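PDB 3OOS: Alpha/beta hydrolase family protein from Bacillus anthracis, which is probably a serine hydrolase of the alpha/beta-hydrolase fold, though its substrate and biological role are not established. Local coordinates for residues K92-M103 against E114-A125. Sequence-based numbering, arbitrary orientation.
Sequences KWGFAGHSAGGM and ESLTKIIVGGAA. With SO4 (sulfate ion), chain B.
S99 N reaches G122 O at 2.7 Å, the last of seven backbone hydrogen bonds that zip parallel strands 93-98 and 116-122 together; G97 O accepts from G122 N just before it. Near the far end, T117 N meets W93 O from well above the carbonyl plane, where the chain turns a corner at T117. Between these ends A96 CB meets I120 CB at 3.7 Å on one face. On the other, L116 CD2 lies 4.0 Å from F95 CB and 4.1 Å from W93 CD1. The H98 ring, its CG anti to the backbone N (chi1 -174°), brings ND1 within 3.6 Å of G122 C; G122 has no side chain to obstruct it. H260 O and Y227 OH then hold both ring nitrogens.

Helix 100-112 completes the right-handed beta-alpha-beta crossover. Its first turn packs on the strand, with V121 CG1 3.6 Å from G102 O. S99 takes phi 62°, psi -118°, the strained strand-to-helix turn expected of a nucleophile elbow, and G97, S99 and G101 fit the GxSxG pattern. S99 OG (2.7 Å from O2) and A100 N bind a sulfate, probably from the crystallisation liquor, which H30 and Y32 also bind. With H260 against S99, this is consistent with a nucleophilic serine beside an anion-binding, oxyanion-hole-like pocket.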
loop_
_atom_site.group_PDB
_atom_site.type_symbol
_atom_site.label_atom_id
_atom_site.label_comp_id
_atom_site.label_asym_id
_atom_site.label_seq_id
_atom_site.Cartn_x
_atom_site.Cartn_y
_atom_site.Cartn_z
ATOM N N LYS A 92 17.356 7.415 -9.079
ATOM C CA LYS A 92 16.787 7.008 -7.799
ATOM C C LYS A 92 15.426 7.661 -7.612
ATOM O O LYS A 92 15.199 8.783 -8.067
ATOM C CB LYS A 92 17.709 7.402 -6.638
ATOM C CG LYS A 92 19.012 6.617 -6.566
ATOM C CD LYS A 92 19.992 7.232 -5.578
ATOM C CE LYS A 92 19.556 6.999 -4.140
ATOM N NZ LYS A 92 20.606 7.426 -3.171
ATOM N N TRP A 93 14.518 6.952 -6.949
ATOM C CA TRP A 93 13.233 7.545 -6.573
ATOM C C TRP A 93 12.774 7.063 -5.202
ATOM O O TRP A 93 13.342 6.121 -4.641
ATOM C CB TRP A 93 12.147 7.329 -7.647
ATOM C CG TRP A 93 11.771 5.898 -8.002
ATOM C CD1 TRP A 93 12.235 4.736 -7.435
ATOM C CD2 TRP A 93 10.811 5.504 -8.990
ATOM N NE1 TRP A 93 11.634 3.649 -8.030
ATOM C CE2 TRP A 93 10.755 4.093 -8.984
ATOM C CE3 TRP A 93 9.996 6.211 -9.887
ATOM C CZ2 TRP A 93 9.917 3.373 -9.845
ATOM C CZ3 TRP A 93 9.163 5.497 -10.741
ATOM C CH2 TRP A 93 9.130 4.093 -10.713
ATOM N N GLY A 94 11.761 7.724 -4.654
ATOM C CA GLY A 94 11.179 7.288 -3.391
ATOM C C GLY A 94 10.134 6.223 -3.660
ATOM O O GLY A 94 9.637 6.099 -4.782
ATOM N N PHE A 95 9.821 5.433 -2.639
ATOM C CA PHE A 95 8.683 4.533 -2.722
ATOM C C PHE A 95 7.792 4.690 -1.503
ATOM O O PHE A 95 8.269 4.655 -0.373
ATOM C CB PHE A 95 9.099 3.064 -2.877
ATOM C CG PHE A 95 7.926 2.144 -3.093
ATOM C CD1 PHE A 95 7.479 1.859 -4.377
ATOM C CD2 PHE A 95 7.226 1.617 -2.009
ATOM C CE1 PHE A 95 6.371 1.027 -4.580
ATOM C CE2 PHE A 95 6.116 0.789 -2.200
ATOM C CZ PHE A 95 5.690 0.495 -3.489
ATOM N N ALA A 96 6.495 4.847 -1.752
ATOM C CA ALA A 96 5.507 4.971 -0.693
ATOM C C ALA A 96 4.413 3.923 -0.858
ATOM O O ALA A 96 3.862 3.744 -1.948
ATOM C CB ALA A 96 4.907 6.377 -0.683
ATOM N N GLY A 97 4.107 3.231 0.232
ATOM C CA GLY A 97 3.062 2.214 0.226
ATOM C C GLY A 97 2.334 2.135 1.551
ATOM O O GLY A 97 2.911 2.408 2.611
ATOM N N HIS A 98 1.063 1.749 1.480
ATOM C CA HIS A 98 0.208 1.617 2.655
ATOM C C HIS A 98 -0.311 0.192 2.801
ATOM O O HIS A 98 -0.761 -0.419 1.824
ATOM C CB HIS A 98 -0.967 2.596 2.572
ATOM C CG HIS A 98 -1.817 2.614 3.802
ATOM N ND1 HIS A 98 -1.412 3.218 4.973
ATOM C CD2 HIS A 98 -3.040 2.089 4.052
ATOM C CE1 HIS A 98 -2.350 3.067 5.891
ATOM N NE2 HIS A 98 -3.348 2.384 5.358
ATOM N N SER A 99 -0.244 -0.317 4.031
ATOM C CA SER A 99 -0.725 -1.656 4.397
ATOM C C SER A 99 0.059 -2.722 3.631
ATOM O O SER A 99 1.276 -2.797 3.794
ATOM C CB SER A 99 -2.246 -1.763 4.234
ATOM O OG SER A 99 -2.749 -2.882 4.942
ATOM N N ALA A 100 -0.593 -3.526 2.786
ATOM C CA ALA A 100 0.159 -4.481 1.955
ATOM C C ALA A 100 1.172 -3.767 1.053
ATOM O O ALA A 100 2.249 -4.303 0.769
ATOM C CB ALA A 100 -0.776 -5.372 1.135
ATOM N N GLY A 101 0.832 -2.553 0.625
ATOM C CA GLY A 101 1.768 -1.701 -0.109
ATOM C C GLY A 101 2.982 -1.305 0.721
ATOM O O GLY A 101 4.074 -1.117 0.182
ATOM N N GLY A 102 2.784 -1.166 2.032
ATOM C CA GLY A 102 3.882 -0.895 2.968
ATOM C C GLY A 102 4.829 -2.078 3.091
ATOM O O GLY A 102 6.045 -1.908 3.193
HETATM N N MSE A 103 4.274 -3.287 3.074
HETATM C CA MSE A 103 5.096 -4.493 3.068
HETATM C C MSE A 103 5.943 -4.527 1.803
HETATM O O MSE A 103 7.131 -4.855 1.851
HETATM C CB MSE A 103 4.224 -5.742 3.176
HETATM C CG MSE A 103 3.424 -5.804 4.462
HETATM SE SE MSE A 103 2.140 -7.257 4.449
HETATM C CE MSE A 103 1.082 -6.666 5.968
ATOM N N GLU A 114 19.506 0.690 -2.929
ATOM C CA GLU A 114 20.415 1.597 -3.632
ATOM C C GLU A 114 19.682 2.446 -4.668
ATOM O O GLU A 114 20.141 3.531 -5.023
ATOM C CB GLU A 114 21.590 0.846 -4.276
ATOM C CG GLU A 114 22.556 1.763 -5.024
ATOM C CD GLU A 114 23.912 1.147 -5.254
ATOM O OE1 GLU A 114 24.669 0.992 -4.273
ATOM O OE2 GLU A 114 24.226 0.841 -6.422
ATOM N N SER A 115 18.532 1.958 -5.132
ATOM C CA SER A 115 17.706 2.695 -6.087
ATOM C C SER A 115 16.708 3.648 -5.429
ATOM O O SER A 115 15.979 4.351 -6.126
ATOM C CB SER A 115 16.938 1.716 -6.975
ATOM O OG SER A 115 17.826 0.900 -7.709
ATOM N N LEU A 116 16.666 3.664 -4.098
ATOM C CA LEU A 116 15.647 4.427 -3.373
ATOM C C LEU A 116 16.206 5.627 -2.620
ATOM O O LEU A 116 17.221 5.521 -1.931
ATOM C CB LEU A 116 14.882 3.520 -2.400
ATOM C CG LEU A 116 14.118 2.327 -2.985
ATOM C CD1 LEU A 116 13.607 1.435 -1.864
ATOM C CD2 LEU A 116 12.964 2.775 -3.887
ATOM N N THR A 117 15.533 6.767 -2.761
ATOM C CA THR A 117 15.868 7.970 -1.994
ATOM C C THR A 117 15.317 7.872 -0.573
ATOM O O THR A 117 15.858 8.481 0.359
ATOM C CB THR A 117 15.292 9.240 -2.649
ATOM O OG1 THR A 117 13.878 9.087 -2.819
ATOM C CG2 THR A 117 15.934 9.497 -4.007
ATOM N N LYS A 118 14.236 7.106 -0.427
ATOM C CA LYS A 118 13.515 6.938 0.833
ATOM C C LYS A 118 12.393 5.921 0.655
ATOM O O LYS A 118 11.990 5.624 -0.473
ATOM C CB LYS A 118 12.892 8.269 1.285
ATOM C CG LYS A 118 11.735 8.764 0.397
ATOM C CD LYS A 118 11.434 10.239 0.613
ATOM C CE LYS A 118 12.411 11.120 -0.155
ATOM N NZ LYS A 118 12.302 12.558 0.211
ATOM N N ILE A 119 11.892 5.403 1.773
ATOM C CA ILE A 119 10.611 4.694 1.779
ATOM C C ILE A 119 9.643 5.360 2.749
ATOM O O ILE A 119 10.052 5.901 3.786
ATOM C CB ILE A 119 10.738 3.175 2.095
ATOM C CG1 ILE A 119 11.513 2.938 3.400
ATOM C CG2 ILE A 119 11.356 2.435 0.903
ATOM C CD1 ILE A 119 11.553 1.480 3.858
ATOM N N ILE A 120 8.367 5.355 2.373
ATOM C CA ILE A 120 7.277 5.757 3.253
ATOM C C ILE A 120 6.424 4.511 3.439
ATOM O O ILE A 120 6.014 3.884 2.461
ATOM C CB ILE A 120 6.457 6.935 2.674
ATOM C CG1 ILE A 120 7.247 8.243 2.789
ATOM C CG2 ILE A 120 5.132 7.105 3.417
ATOM C CD1 ILE A 120 7.938 8.672 1.543
ATOM N N VAL A 121 6.191 4.142 4.696
ATOM C CA VAL A 121 5.594 2.848 5.029
ATOM C C VAL A 121 4.459 3.029 6.028
ATOM O O VAL A 121 4.693 3.341 7.197
ATOM C CB VAL A 121 6.653 1.877 5.626
ATOM C CG1 VAL A 121 6.057 0.486 5.831
ATOM C CG2 VAL A 121 7.899 1.799 4.736
ATOM N N GLY A 122 3.228 2.828 5.566
ATOM C CA GLY A 122 2.053 3.023 6.412
ATOM C C GLY A 122 1.332 1.746 6.780
ATOM O O GLY A 122 1.183 0.851 5.946
ATOM N N GLY A 123 0.899 1.661 8.039
ATOM C CA GLY A 123 0.056 0.562 8.519
ATOM C C GLY A 123 0.511 -0.831 8.122
ATOM O O GLY A 123 -0.309 -1.678 7.761
ATOM N N ALA A 124 1.815 -1.076 8.194
ATOM C CA ALA A 124 2.366 -2.342 7.718
ATOM C C ALA A 124 2.960 -3.185 8.842
ATOM O O ALA A 124 2.752 -2.911 10.028
ATOM C CB ALA A 124 3.396 -2.091 6.612
ATOM N N ALA A 125 3.680 -4.231 8.456
ATOM C CA ALA A 125 4.343 -5.112 9.407
ATOM C C ALA A 125 5.579 -5.675 8.736
ATOM O O ALA A 125 5.625 -5.785 7.510
ATOM C CB ALA A 125 3.409 -6.232 9.838
HETATM S S SO4 B . -4.877 -3.677 2.324
HETATM O O1 SO4 B . -5.457 -5.006 2.162
HETATM O O2 SO4 B . -5.119 -3.209 3.682
HETATM O O3 SO4 B . -3.446 -3.740 2.048
HETATM O O4 SO4 B . -5.509 -2.763 1.374
HETATM O O HOH W 1 19.419 6.815 -0.706
#